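Local coordinates for protein 4-alpha-glucanotransferase (Streptococcus agalactiae, PDB 6M6T) that is an amylomaltase, a carbohydrate-active enzyme built on a TIM barrel, and binds glycan ligands, at residues 20-25 / 98-103; 452-457 / 476-481; 458-463 / 468-473. One frame throughout, in Å; residues are numbered along the deposited sequence.

Contact 1 (20-25 / 98-103)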
loop_
_atom_site.group_PDB
_atom_site.type_symbol
_atom_site.label_atom_id
_atom_site.label_comp_id
_atom_site.label_asym_id
_atom_site.label_seq_id
_atom_site.Cartn_x
_atom_site.Cartn_y
_atom_site.Cartn_z
ATOM N N LEU A 20 -8.432 -18.904 3.718
ATOM C CA LEU A 20 -8.474 -18.043 4.918
ATOM C C LEU A 20 -9.291 -16.779 4.690
ATOM O O LEU A 20 -9.329 -15.996 5.620
ATOM C CB LEU A 20 -7.050 -17.679 5.327
ATOM C CG LEU A 20 -6.143 -18.850 5.659
ATOM C CD1 LEU A 20 -4.874 -18.377 6.334
ATOM C CD2 LEU A 20 -6.860 -19.838 6.541
ATOM N N GLY A 21 -9.866 -16.565 3.508
ATOM C CA GLY A 21 -10.723 -15.382 3.303
ATOM C C GLY A 21 -9.950 -14.173 2.850
ATOM O O GLY A 21 -10.535 -13.142 2.646
ATOM N N ILE A 22 -8.664 -14.338 2.663
ATOM C CA ILE A 22 -7.824 -13.212 2.288
ATOM C C ILE A 22 -6.441 -13.752 1.957
ATOM O O ILE A 22 -5.964 -14.688 2.609
ATOM C CB ILE A 22 -7.764 -12.168 3.416
ATOM C CG1 ILE A 22 -7.063 -10.896 2.919
ATOM C CG2 ILE A 22 -7.085 -12.753 4.649
ATOM C CD1 ILE A 22 -7.780 -9.642 3.286
ATOM N N GLY A 23 -5.796 -13.185 0.942
ATOM C CA GLY A 23 -4.454 -13.613 0.596
ATOM C C GLY A 23 -3.496 -13.501 1.765
ATOM O O GLY A 23 -3.672 -12.717 2.689
ATOM N N THR A 24 -2.455 -14.313 1.714
ATOM C CA THR A 24 -1.555 -14.528 2.834
ATOM C C THR A 24 -0.128 -14.627 2.312
ATOM O O THR A 24 0.102 -14.939 1.141
ATOM C CB THR A 24 -1.885 -15.847 3.570
ATOM O OG1 THR A 24 -1.267 -16.960 2.877
ATOM C CG2 THR A 24 -3.395 -16.113 3.654
ATOM N N PHE A 25 0.843 -14.515 3.219
ATOM C CA PHE A 25 2.210 -14.834 2.820
ATOM C C PHE A 25 2.417 -16.343 2.729
ATOM O O PHE A 25 3.458 -16.872 3.146
ATOM C CB PHE A 25 3.196 -14.233 3.822
ATOM C CG PHE A 25 3.142 -12.731 3.933
ATOM C CD1 PHE A 25 2.875 -11.936 2.828
ATOM C CD2 PHE A 25 3.385 -12.111 5.153
ATOM C CE1 PHE A 25 2.842 -10.563 2.944
ATOM C CE2 PHE A 25 3.352 -10.733 5.272
ATOM C CZ PHE A 25 3.087 -9.960 4.169
ATOM N N GLU A 98 -13.945 -14.375 -4.449
ATOM C CA GLU A 98 -13.318 -13.177 -5.019
ATOM C C GLU A 98 -13.774 -11.881 -4.349
ATOM O O GLU A 98 -13.708 -10.815 -4.977
ATOM C CB GLU A 98 -13.538 -13.097 -6.544
ATOM C CG GLU A 98 -14.914 -13.501 -7.086
ATOM C CD GLU A 98 -15.127 -13.073 -8.550
ATOM O OE1 GLU A 98 -16.267 -13.229 -9.053
ATOM O OE2 GLU A 98 -14.161 -12.579 -9.193
ATOM N N VAL A 99 -14.236 -11.953 -3.098
ATOM C CA VAL A 99 -14.525 -10.781 -2.273
ATOM C C VAL A 99 -14.016 -11.069 -0.869
ATOM O O VAL A 99 -14.350 -12.107 -0.290
ATOM C CB VAL A 99 -16.029 -10.439 -2.217
ATOM C CG1 VAL A 99 -16.252 -9.226 -1.317
ATOM C CG2 VAL A 99 -16.595 -10.192 -3.600
ATOM N N VAL A 100 -13.209 -10.168 -0.315
ATOM C CA VAL A 100 -12.892 -10.286 1.103
ATOM C C VAL A 100 -14.057 -9.728 1.901
ATOM O O VAL A 100 -14.774 -8.830 1.443
ATOM C CB VAL A 100 -11.581 -9.568 1.479
ATOM C CG1 VAL A 100 -11.099 -10.062 2.829
ATOM C CG2 VAL A 100 -10.527 -9.747 0.414
ATOM N N ASP A 101 -14.262 -10.277 3.098
ATOM C CA ASP A 101 -15.167 -9.707 4.090
ATOM C C ASP A 101 -14.313 -9.353 5.311
ATOM O O ASP A 101 -14.037 -10.201 6.168
ATOM C CB ASP A 101 -16.310 -10.655 4.436
ATOM C CG ASP A 101 -17.186 -10.126 5.578
ATOM O OD1 ASP A 101 -17.303 -8.878 5.737
ATOM O OD2 ASP A 101 -17.746 -10.962 6.328
ATOM N N TYR A 102 -13.869 -8.087 5.367
ATOM C CA TYR A 102 -13.070 -7.629 6.499
ATOM C C TYR A 102 -13.913 -7.524 7.757
ATOM O O TYR A 102 -13.383 -7.649 8.868
ATOM C CB TYR A 102 -12.440 -6.268 6.204
ATOM C CG TYR A 102 -11.406 -6.226 5.092
ATOM C CD1 TYR A 102 -11.794 -6.050 3.769
ATOM C CD2 TYR A 102 -10.038 -6.319 5.373
ATOM C CE1 TYR A 102 -10.860 -6.000 2.751
ATOM C CE2 TYR A 102 -9.094 -6.270 4.365
ATOM C CZ TYR A 102 -9.509 -6.115 3.047
ATOM O OH TYR A 102 -8.585 -6.061 2.017
ATOM N N ALA A 103 -15.218 -7.277 7.599
ATOM C CA ALA A 103 -16.152 -7.244 8.718
ATOM C C ALA A 103 -16.166 -8.606 9.402
ATOM O O ALA A 103 -16.666 -9.590 8.841
ATOM C CB ALA A 103 -17.555 -6.863 8.234
#
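Ile22 reaches Val100 and Tyr102 with the end of its longer branch. Its CD1 lies 3.4 Å from CG1 of Val100. The same methyl is 3.8 Å from CE2 of Tyr102, and it is almost as near to CZ and OH of that residue. One atom of Ile22 therefore serves both neighbours. Its first torsion puts it there: CG1 stands opposite the backbone N (chi1 -171°), and the end of the chain swings over to residues 98-103. Ile22 and Val100 meet at a slant. Ile22 runs at about a right angle to Tyr102, and its methyl comes to the ring obliquely. Within the second segment, CG1 of Val100 sits 4.0 Å above the plane of the Tyr102 ring, offset toward the rim. Val100 directs its CB at the other loop, and the same CG1 also packs on the carbonyl O of Gly21. Here the backbones come nearest, with 6.0 Å between CA of Gly21 and CA of Val100. No hydrogen bond links the two segments. The Tyr102 hydroxyl is instead bonded to Trp470 O, and Val100 shares a backbone bond with Gln471. This is a buried, mostly apolar contact between two loops. One runs from barrel strand 6-10 to helix 27-38, and the other leads into helix 105-122.

Contact 2 (452-457 / 476-481)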
loop_
_atom_site.group_PDB
_atom_site.type_symbol
_atom_site.label_atom_id
_atom_site.label_comp_id
_atom_site.label_asym_id
_atom_site.label_seq_id
_atom_site.Cartn_x
_atom_site.Cartn_y
_atom_site.Cartn_z
ATOM N N LEU A 452 -6.694 -10.685 -16.518
ATOM C CA LEU A 452 -7.782 -11.660 -16.573
ATOM C C LEU A 452 -9.071 -11.091 -17.148
ATOM O O LEU A 452 -10.105 -11.770 -17.088
ATOM C CB LEU A 452 -8.078 -12.226 -15.184
ATOM C CG LEU A 452 -6.848 -12.509 -14.331
ATOM C CD1 LEU A 452 -7.261 -12.632 -12.864
ATOM C CD2 LEU A 452 -6.105 -13.750 -14.817
ATOM N N ASP A 453 -9.043 -9.861 -17.665
ATOM C CA ASP A 453 -10.207 -9.232 -18.290
ATOM C C ASP A 453 -11.396 -9.179 -17.326
ATOM O O ASP A 453 -12.484 -9.674 -17.619
ATOM C CB ASP A 453 -10.580 -9.967 -19.590
ATOM C CG ASP A 453 -11.397 -9.099 -20.563
ATOM O OD1 ASP A 453 -10.954 -7.977 -20.907
ATOM O OD2 ASP A 453 -12.486 -9.542 -21.000
ATOM N N LYS A 454 -11.171 -8.535 -16.114
ATOM C CA LYS A 454 -12.310 -8.572 -15.193
ATOM C C LYS A 454 -13.178 -7.316 -15.326
ATOM O O LYS A 454 -12.691 -6.257 -15.740
ATOM C CB LYS A 454 -11.821 -8.721 -13.748
ATOM C CG LYS A 454 -11.423 -10.150 -13.375
ATOM C CD LYS A 454 -12.582 -11.111 -13.603
ATOM C CE LYS A 454 -12.358 -12.447 -12.894
ATOM N NZ LYS A 454 -12.397 -12.325 -11.400
ATOM N N PRO A 455 -14.498 -7.393 -14.995
ATOM C CA PRO A 455 -15.406 -6.259 -15.269
ATOM C C PRO A 455 -15.309 -5.128 -14.252
ATOM O O PRO A 455 -14.443 -5.168 -13.377
ATOM C CB PRO A 455 -16.798 -6.910 -15.239
ATOM C CG PRO A 455 -16.548 -8.408 -15.190
ATOM C CD PRO A 455 -15.242 -8.557 -14.494
ATOM N N ALA A 456 -16.185 -4.119 -14.344
ATOM C CA ALA A 456 -16.020 -2.925 -13.516
ATOM C C ALA A 456 -16.110 -3.225 -12.027
ATOM O O ALA A 456 -15.556 -2.463 -11.224
ATOM C CB ALA A 456 -17.055 -1.865 -13.883
ATOM N N ASP A 457 -16.786 -4.319 -11.646
ATOM C CA ASP A 457 -16.904 -4.696 -10.237
ATOM C C ASP A 457 -15.552 -4.821 -9.547
ATOM O O ASP A 457 -15.478 -4.684 -8.317
ATOM C CB ASP A 457 -17.676 -6.033 -10.085
ATOM C CG ASP A 457 -16.983 -7.247 -10.801
ATOM O OD1 ASP A 457 -15.744 -7.456 -10.676
ATOM O OD2 ASP A 457 -17.702 -8.028 -11.473
ATOM N N LYS A 476 -8.042 -18.748 -8.720
ATOM C CA LYS A 476 -7.011 -19.533 -9.404
ATOM C C LYS A 476 -7.538 -20.104 -10.712
ATOM O O LYS A 476 -6.774 -20.315 -11.663
ATOM C CB LYS A 476 -6.517 -20.663 -8.492
ATOM C CG LYS A 476 -5.098 -21.175 -8.779
ATOM C CD LYS A 476 -4.452 -21.758 -7.512
ATOM C CE LYS A 476 -2.916 -21.835 -7.598
ATOM N NZ LYS A 476 -2.233 -20.543 -7.907
ATOM N N GLU A 477 -8.848 -20.344 -10.768
ATOM C CA GLU A 477 -9.515 -20.764 -11.992
ATOM C C GLU A 477 -9.306 -19.782 -13.144
ATOM O O GLU A 477 -9.382 -20.175 -14.309
ATOM C CB GLU A 477 -11.002 -20.937 -11.679
ATOM C CG GLU A 477 -11.923 -21.087 -12.871
ATOM C CD GLU A 477 -13.376 -21.196 -12.450
ATOM O OE1 GLU A 477 -13.661 -20.942 -11.255
ATOM O OE2 GLU A 477 -14.227 -21.541 -13.304
ATOM N N ASP A 478 -9.056 -18.509 -12.853
ATOM C CA ASP A 478 -9.000 -17.489 -13.889
ATOM C C ASP A 478 -7.606 -17.265 -14.442
ATOM O O ASP A 478 -7.472 -16.559 -15.452
ATOM C CB ASP A 478 -9.523 -16.160 -13.361
ATOM C CG ASP A 478 -11.023 -16.065 -13.428
ATOM O OD1 ASP A 478 -11.684 -16.763 -12.628
ATOM O OD2 ASP A 478 -11.537 -15.293 -14.273
ATOM N N LEU A 479 -6.573 -17.819 -13.802
ATOM C CA LEU A 479 -5.207 -17.694 -14.318
ATOM C C LEU A 479 -4.902 -18.839 -15.294
ATOM O O LEU A 479 -3.950 -19.608 -15.147
ATOM C CB LEU A 479 -4.200 -17.633 -13.174
ATOM C CG LEU A 479 -2.899 -16.905 -13.553
ATOM C CD1 LEU A 479 -3.144 -15.797 -14.587
ATOM C CD2 LEU A 479 -2.158 -16.340 -12.338
ATOM N N THR A 480 -5.750 -18.915 -16.319
ATOM C CA THR A 480 -5.586 -19.867 -17.406
ATOM C C THR A 480 -4.221 -19.712 -18.080
ATOM O O THR A 480 -3.658 -18.619 -18.155
ATOM C CB THR A 480 -6.715 -19.662 -18.420
ATOM O OG1 THR A 480 -6.482 -18.463 -19.178
ATOM C CG2 THR A 480 -8.058 -19.528 -17.703
ATOM N N GLU A 481 -3.682 -20.830 -18.568
ATOM C CA GLU A 481 -2.440 -20.846 -19.343
ATOM C C GLU A 481 -2.464 -19.850 -20.503
ATOM O O GLU A 481 -1.424 -19.432 -21.017
ATOM C CB GLU A 481 -2.168 -22.266 -19.876
ATOM C CG GLU A 481 -0.763 -22.805 -19.550
ATOM C CD GLU A 481 -0.448 -22.813 -18.040
ATOM O OE1 GLU A 481 -1.363 -23.083 -17.225
ATOM O OE2 GLU A 481 0.732 -22.603 -17.667
#
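Leu452 and Asp478 bring the two backbones closest, with 6.5 Å between their CA atoms, where the Schellman motif that ends helix 448-451 faces the 3-10 turn 476-478. Asp453 is the C-prime residue of that motif, with positive phi. Leu452, just before it, directs its side chain at the other segment. The CD2 methyl touches both the carbonyl O of Asp478 and CD1 of Leu479. The two leucine methyls, Leu452 CD2 and Leu479 CD1, are 3.6 Å apart, and the side chains cross at about a right angle. The other methyl, Leu452 CD1, lies 4.2 Å from CB of Asp478.

Lys454 crosses Asp478 at about a right angle. Its chain bends at chi2 (-57°), which lays CE against the carboxylate, 3.3 Å from Asp478 OD2. A second bend, at chi4 (68°), places the ammonium. It stays farther off, with 4.2 Å from Lys454 NZ to Asp478 OD2. This is beyond a salt bridge, though the opposite charges would still attract. The closer ionic partners lie outside the pair: Lys454 NZ bridges to Glu98, and Asp478 OD1 to Arg475.

Leu479 is the centre of an inverse gamma turn, closed by a weak bond of 3.0 Å from Thr480 N to Asp478 O. Thr480 then takes the N-cap position, its OG1 bonded to Arg483 N. The contact thus sets the C-terminal end of helix 448-451, which follows barrel strand 443-447, beside the start of helix 481-493. Leu452 also touches Arg483 of that last helix, and Lys476 packs on helix 27-38.

Contact 3 (458-463 / 468-473). With AC1 (4,6-dideoxy-4-{[(1S,4R,5S,6S)-4,5,6-trihydroxy-3-(hydroxymethyl)cyclohex-2-en-1-yl]amino}-alpha-D-glucopyranose), chain I.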
loop_
_atom_site.group_PDB
_atom_site.type_symbol
_atom_site.label_atom_id
_atom_site.label_comp_id
_atom_site.label_asym_id
_atom_site.label_seq_id
_atom_site.Cartn_x
_atom_site.Cartn_y
_atom_site.Cartn_z
ATOM N N SER A 458 -14.484 -5.069 -10.312
ATOM C CA SER A 458 -13.211 -5.556 -9.788
ATOM C C SER A 458 -12.279 -4.445 -9.342
ATOM O O SER A 458 -11.167 -4.741 -8.889
ATOM C CB SER A 458 -12.498 -6.411 -10.840
ATOM O OG SER A 458 -12.540 -5.766 -12.105
ATOM N N ARG A 459 -12.708 -3.190 -9.466
ATOM C CA ARG A 459 -11.893 -2.053 -9.059
ATOM C C ARG A 459 -11.459 -2.213 -7.604
ATOM O O ARG A 459 -12.250 -2.618 -6.755
ATOM C CB ARG A 459 -12.699 -0.761 -9.258
ATOM C CG ARG A 459 -11.920 0.536 -9.189
ATOM C CD ARG A 459 -12.849 1.747 -9.196
ATOM N NE ARG A 459 -12.050 2.962 -9.062
ATOM C CZ ARG A 459 -12.323 4.133 -9.628
ATOM N NH1 ARG A 459 -13.413 4.291 -10.369
ATOM N NH2 ARG A 459 -11.502 5.153 -9.440
ATOM N N MET A 460 -10.183 -1.919 -7.320
ATOM C CA MET A 460 -9.659 -2.124 -5.969
ATOM C C MET A 460 -10.056 -0.991 -5.029
ATOM O O MET A 460 -10.581 -1.245 -3.939
ATOM C CB MET A 460 -8.144 -2.269 -6.004
ATOM C CG MET A 460 -7.568 -2.683 -4.688
ATOM S SD MET A 460 -7.936 -4.403 -4.282
ATOM C CE MET A 460 -6.611 -4.694 -3.108
ATOM N N ASN A 461 -9.800 0.266 -5.423
ATOM C CA ASN A 461 -10.271 1.432 -4.689
ATOM C C ASN A 461 -11.096 2.300 -5.613
ATOM O O ASN A 461 -10.939 2.239 -6.829
ATOM C CB ASN A 461 -9.137 2.293 -4.116
ATOM C CG ASN A 461 -9.623 3.231 -2.996
ATOM O OD1 ASN A 461 -10.381 2.811 -2.119
ATOM N ND2 ASN A 461 -9.192 4.497 -3.026
ATOM N N MET A 462 -11.983 3.094 -5.017
ATOM C CA MET A 462 -12.698 4.174 -5.701
ATOM C C MET A 462 -12.613 5.363 -4.763
ATOM O O MET A 462 -13.358 5.423 -3.767
ATOM C CB MET A 462 -14.152 3.835 -6.019
ATOM C CG MET A 462 -15.009 5.059 -6.413
ATOM S SD MET A 462 -16.695 4.706 -7.018
ATOM C CE MET A 462 -16.353 3.698 -8.468
ATOM N N PRO A 463 -11.730 6.320 -5.038
ATOM C CA PRO A 463 -11.360 7.304 -4.012
ATOM C C PRO A 463 -12.551 8.095 -3.505
ATOM O O PRO A 463 -13.488 8.398 -4.251
ATOM C CB PRO A 463 -10.353 8.203 -4.734
ATOM C CG PRO A 463 -9.810 7.337 -5.827
ATOM C CD PRO A 463 -10.961 6.499 -6.280
ATOM N N GLY A 468 -17.300 -0.928 -0.060
ATOM C CA GLY A 468 -16.818 -1.947 -0.981
ATOM C C GLY A 468 -15.515 -1.664 -1.697
ATOM O O GLY A 468 -15.475 -1.607 -2.935
ATOM N N ASN A 469 -14.441 -1.513 -0.923
ATOM C CA ASN A 469 -13.121 -1.182 -1.436
ATOM C C ASN A 469 -12.109 -2.144 -0.833
ATOM O O ASN A 469 -12.252 -2.561 0.317
ATOM C CB ASN A 469 -12.722 0.288 -1.097
ATOM C CG ASN A 469 -13.385 1.323 -2.015
ATOM O OD1 ASN A 469 -13.262 1.262 -3.233
ATOM N ND2 ASN A 469 -14.086 2.271 -1.425
ATOM N N TRP A 470 -11.070 -2.471 -1.611
ATOM C CA TRP A 470 -9.992 -3.374 -1.200
ATOM C C TRP A 470 -10.484 -4.811 -1.044
ATOM O O TRP A 470 -9.933 -5.594 -0.264
ATOM C CB TRP A 470 -9.305 -2.897 0.086
ATOM C CG TRP A 470 -9.218 -1.389 0.196
ATOM C CD1 TRP A 470 -10.026 -0.576 0.944
ATOM C CD2 TRP A 470 -8.283 -0.516 -0.462
ATOM N NE1 TRP A 470 -9.658 0.737 0.790
ATOM C CE2 TRP A 470 -8.591 0.803 -0.065
ATOM C CE3 TRP A 470 -7.222 -0.720 -1.348
ATOM C CZ2 TRP A 470 -7.871 1.917 -0.524
ATOM C CZ3 TRP A 470 -6.506 0.388 -1.803
ATOM C CH2 TRP A 470 -6.836 1.686 -1.391
ATOM N N GLN A 471 -11.509 -5.174 -1.806
ATOM C CA GLN A 471 -12.159 -6.454 -1.637
ATOM C C GLN A 471 -11.885 -7.439 -2.755
ATOM O O GLN A 471 -12.325 -8.590 -2.658
ATOM C CB GLN A 471 -13.671 -6.263 -1.521
ATOM C CG GLN A 471 -14.125 -5.990 -0.135
ATOM C CD GLN A 471 -15.456 -5.325 -0.144
ATOM O OE1 GLN A 471 -16.133 -5.309 -1.181
ATOM N NE2 GLN A 471 -15.845 -4.745 0.992
ATOM N N TRP A 472 -11.198 -7.037 -3.817
ATOM C CA TRP A 472 -11.017 -7.962 -4.929
ATOM C C TRP A 472 -10.050 -9.081 -4.560
ATOM O O TRP A 472 -8.957 -8.839 -4.038
ATOM C CB TRP A 472 -10.510 -7.237 -6.164
ATOM C CG TRP A 472 -10.481 -8.129 -7.349
ATOM C CD1 TRP A 472 -11.556 -8.607 -8.042
ATOM C CD2 TRP A 472 -9.320 -8.668 -7.982
ATOM N NE1 TRP A 472 -11.132 -9.400 -9.081
ATOM C CE2 TRP A 472 -9.764 -9.458 -9.063
ATOM C CE3 TRP A 472 -7.946 -8.563 -7.740
ATOM C CZ2 TRP A 472 -8.886 -10.137 -9.896
ATOM C CZ3 TRP A 472 -7.080 -9.243 -8.563
ATOM C CH2 TRP A 472 -7.553 -10.015 -9.634
ATOM N N ARG A 473 -10.461 -10.310 -4.826
ATOM C CA ARG A 473 -9.557 -11.445 -4.839
ATOM C C ARG A 473 -9.680 -12.132 -6.194
ATOM O O ARG A 473 -10.661 -11.955 -6.919
ATOM C CB ARG A 473 -9.855 -12.408 -3.676
ATOM C CG ARG A 473 -9.528 -11.815 -2.306
ATOM C CD ARG A 473 -9.892 -12.741 -1.170
ATOM N NE ARG A 473 -8.992 -13.887 -1.095
ATOM C CZ ARG A 473 -9.355 -15.110 -0.703
ATOM N NH1 ARG A 473 -10.607 -15.358 -0.328
ATOM N NH2 ARG A 473 -8.461 -16.087 -0.682
HETATM C C1 AC1 I . -7.061 6.761 0.164
HETATM O O2 AC1 I . -8.799 7.396 -1.460
HETATM C C2 AC1 I . -8.568 6.843 -0.150
HETATM C C4A AC1 I . -12.468 8.868 5.754
HETATM C C3 AC1 I . -9.313 7.655 0.869
HETATM O O3 AC1 I . -10.674 7.600 0.471
HETATM C C4 AC1 I . -9.089 7.043 2.272
HETATM N N4A AC1 I . -9.859 7.640 3.406
HETATM C C5 AC1 I . -7.596 7.181 2.514
HETATM O O5 AC1 I . -6.880 6.366 1.561
HETATM C C6 AC1 I . -7.267 6.720 3.931
HETATM C C1B AC1 I . -11.189 7.064 3.748
HETATM C C2B AC1 I . -12.235 8.115 3.417
HETATM O O2B AC1 I . -12.103 8.532 2.055
HETATM C C3B AC1 I . -12.001 9.309 4.357
HETATM O O3B AC1 I . -12.742 10.468 3.914
HETATM O O4 AC1 I . -12.210 9.876 6.776
HETATM C C5B AC1 I . -11.901 7.623 6.096
HETATM C C7B AC1 I . -11.318 6.756 5.127
HETATM C C6B AC1 I . -12.006 7.232 7.590
HETATM O O6B AC1 I . -12.269 8.402 8.394
#
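Trp470 N donates to Met460 O at 2.7 Å, a nearly straight backbone bond. It ties together two nearly antiparallel runs of one long loop between helices 448-451 and 481-493, beyond strand 443-447, the last strand of the TIM barrel along the chain. A second bond is weak: Met462 N gives to Asn469 OD1 at 2.9 Å. ND2 of Asn469 is bonded to Thr465 OG1, so both ends of this side chain are engaged. On the first run, Arg459 NE bonds to a lone pair of Asn461 O at 2.6 Å, and that oxygen lies somewhat out of the guanidinium plane. The Arg459 NH2 goes on to Asp397 O.

Asn461 links this framework to the glycan pocket. Its ND2 makes a weak bond of 3.3 Å to O2 of AC1, and another weak one to Asp397 OD2. Pro463 also borders O2 of AC1. The CB of Asn461 sits over the six-membered ring of Trp470 in a CH-pi contact, 3.9 Å from its centroid. With CG anti to the backbone N (chi1 -162°), the amide lies nearly parallel to the ring, 18° between the planes, and OD1 comes near CZ2 of Trp470. The indole thus backs this pocket residue.

Farther from the ligand the packing is apolar. Met460 crosses Trp470 at about a right angle, and its CG is 3.9 Å from CE3 of Trp470. The bend at chi2 (72°) brings SD near the Trp470 backbone and Trp472 CB. At the far end, Ser458 CB meets the Trp472 ring obliquely, 3.7 Å from CD1 of Trp472.

How the contacts relate
Contact 1 comes first along the chain. Contact 3 is nested inside the loop closed by contact 2. That loop runs between helices 448-451 and 481-493, after barrel strand 443-447, while contact 1 joins loops that follow strand 6-10 and helix 74-78. The centres of contacts 1 and 3 are about 12 Å apart, those of 2 and 3 about 15 Å, and those of 1 and 2 about 17 Å. All three touch: Val100 and Gly21 pack on Arg473, Leu452 packs on Trp472, and a salt bridge joins contacts 1 and 2. Contact 3 reaches the glycan pocket. Contact 2 closes the base of its loop, and contact 1 packs against that loop through both its segments.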